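Mll8374 protein (PDB 3B5E) probably hydrolyses carboxylic ester bonds as a serine carboxylesterase of the alpha/beta-hydrolase fold. Local coordinates at residues 64-67 / 72-75. Sequence-based numbering, arbitrary orientation.
With SO4 (sulfate ion), chain C.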
loop_
_atom_site.group_PDB
_atom_site.type_symbol
_atom_site.label_atom_id
_atom_site.label_comp_id
_atom_site.label_asym_id
_atom_site.label_seq_id
_atom_site.Cartn_x
_atom_site.Cartn_y
_atom_site.Cartn_z
ATOM N N GLY A 64 -4.411 9.748 3.399
ATOM C CA GLY A 64 -5.168 9.279 4.563
ATOM C C GLY A 64 -6.153 10.312 5.097
ATOM O O GLY A 64 -5.997 11.518 4.911
ATOM N N ARG A 65 -7.208 9.835 5.741
ATOM C CA ARG A 65 -8.285 10.725 6.180
ATOM C C ARG A 65 -8.160 11.216 7.614
ATOM O O ARG A 65 -8.949 12.048 8.048
ATOM C CB ARG A 65 -9.619 10.046 5.983
ATOM C CG ARG A 65 -9.813 9.644 4.558
ATOM C CD ARG A 65 -11.249 9.417 4.217
ATOM N NE ARG A 65 -11.915 8.463 5.099
ATOM C CZ ARG A 65 -13.154 8.015 4.911
ATOM N NH1 ARG A 65 -13.878 8.425 3.879
ATOM N NH2 ARG A 65 -13.679 7.151 5.763
ATOM N N ILE A 66 -7.151 10.741 8.325
ATOM C CA ILE A 66 -6.933 11.090 9.724
ATOM C C ILE A 66 -5.696 11.977 9.841
ATOM O O ILE A 66 -4.610 11.554 9.459
ATOM C CB ILE A 66 -6.748 9.804 10.559
ATOM C CG1 ILE A 66 -8.021 8.963 10.496
ATOM C CG2 ILE A 66 -6.407 10.121 12.011
ATOM C CD1 ILE A 66 -7.840 7.595 10.990
ATOM N N PRO A 67 -5.854 13.208 10.363
ATOM C CA PRO A 67 -4.694 14.058 10.575
ATOM C C PRO A 67 -3.718 13.485 11.610
ATOM O O PRO A 67 -4.112 12.849 12.585
ATOM C CB PRO A 67 -5.304 15.375 11.086
ATOM C CG PRO A 67 -6.709 15.350 10.612
ATOM C CD PRO A 67 -7.095 13.903 10.749
ATOM N N PHE A 72 -0.815 12.908 7.734
ATOM C CA PHE A 72 -2.012 12.090 7.763
ATOM C C PHE A 72 -1.650 10.629 8.064
ATOM O O PHE A 72 -0.474 10.204 7.981
ATOM C CB PHE A 72 -2.790 12.240 6.424
ATOM C CG PHE A 72 -3.111 13.678 6.100
ATOM C CD1 PHE A 72 -4.258 14.271 6.611
ATOM C CD2 PHE A 72 -2.213 14.476 5.368
ATOM C CE1 PHE A 72 -4.511 15.619 6.392
ATOM C CE2 PHE A 72 -2.472 15.823 5.143
ATOM C CZ PHE A 72 -3.622 16.384 5.657
ATOM N N ARG A 73 -2.678 9.883 8.428
ATOM C CA ARG A 73 -2.579 8.453 8.611
ATOM C C ARG A 73 -3.861 7.796 8.143
ATOM O O ARG A 73 -4.857 8.466 7.911
ATOM C CB ARG A 73 -2.278 8.111 10.077
ATOM C CG ARG A 73 -3.280 8.676 11.129
ATOM C CD ARG A 73 -2.873 8.291 12.558
ATOM N NE ARG A 73 -2.732 6.838 12.645
ATOM C CZ ARG A 73 -1.601 6.161 12.742
ATOM N NH1 ARG A 73 -0.436 6.775 12.911
ATOM N NH2 ARG A 73 -1.649 4.829 12.742
ATOM N N TRP A 74 -3.806 6.470 8.033
ATOM C CA TRP A 74 -4.834 5.663 7.375
ATOM C C TRP A 74 -5.893 5.105 8.324
ATOM O O TRP A 74 -7.002 4.819 7.918
ATOM C CB TRP A 74 -4.139 4.538 6.588
ATOM C CG TRP A 74 -3.347 5.142 5.434
ATOM C CD1 TRP A 74 -2.015 5.393 5.392
ATOM C CD2 TRP A 74 -3.884 5.610 4.189
ATOM N NE1 TRP A 74 -1.685 6.009 4.219
ATOM C CE2 TRP A 74 -2.812 6.155 3.456
ATOM C CE3 TRP A 74 -5.172 5.652 3.639
ATOM C CZ2 TRP A 74 -2.980 6.681 2.202
ATOM C CZ3 TRP A 74 -5.328 6.178 2.400
ATOM C CH2 TRP A 74 -4.242 6.696 1.696
ATOM N N PHE A 75 -5.522 4.915 9.581
ATOM C CA PHE A 75 -6.459 4.459 10.611
ATOM C C PHE A 75 -5.885 4.776 11.983
ATOM O O PHE A 75 -4.688 4.953 12.128
ATOM C CB PHE A 75 -6.820 2.961 10.463
ATOM C CG PHE A 75 -5.647 2.053 10.229
ATOM C CD1 PHE A 75 -4.816 1.651 11.288
ATOM C CD2 PHE A 75 -5.374 1.553 8.955
ATOM C CE1 PHE A 75 -3.760 0.789 11.079
ATOM C CE2 PHE A 75 -4.289 0.728 8.732
ATOM C CZ PHE A 75 -3.474 0.328 9.809
HETATM S S SO4 C . 2.190 3.786 12.625
HETATM O O1 SO4 C . 1.072 3.147 11.977
HETATM O O2 SO4 C . 2.039 5.220 12.777
HETATM O O3 SO4 C . 3.344 3.666 11.827
HETATM O O4 SO4 C . 2.347 3.240 13.966
HETATM O O HOH W 1 -7.869 6.954 6.114
#
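I66 and R73 form the hydrogen-bonded pair of a short antiparallel hairpin, and their side chains lie on the same face of it. The backbone bond from R73 N to I66 O is 2.8 Å, while the return bond from I66 N to R73 O is longer at 3.3 Å. Above this pair the two side chains cross at a slant, with I66 CG2 resting 3.6 Å from R73 CG. The other branch of I66, its CG1 anti to the carbonyl carbon (chi1 -62°), reaches beyond the end of strand 71-73 and brings CD1 to 3.4 Å from F75 CA. R73 bends at chi3 (-55°), turning its guanidinium toward F75, two residues on, where NE and NH2 both grip F75 O in the guanidinium plane. The edge formed by NH1 and NH2 faces a sulfate, probably from the crystallisation liquor, which S39 OG also binds; a nearly straight bond of 2.9 Å runs from R73 NH1 to sulfate O2, and NH1 also bonds to Q68 OE1. A leucine in place of R73 would probably leave F75 O without its two side-chain donors. Beyond the paired residues, G64 CA sits over one face of the W74 indole, 3.7 Å from the centroid of its six-membered ring, in a CH-pi contact. A water bridges R65 N and W74 O. The hairpin comes after strand 58-62 in the chain and packs by I66 and F75 against helix 85-106, where R65 pairs with E91, and by R73 and F75 against helix 120-131; W74 bonds through NE1 to H37 O and through N to N120 OD1, within the probable nucleophile elbow.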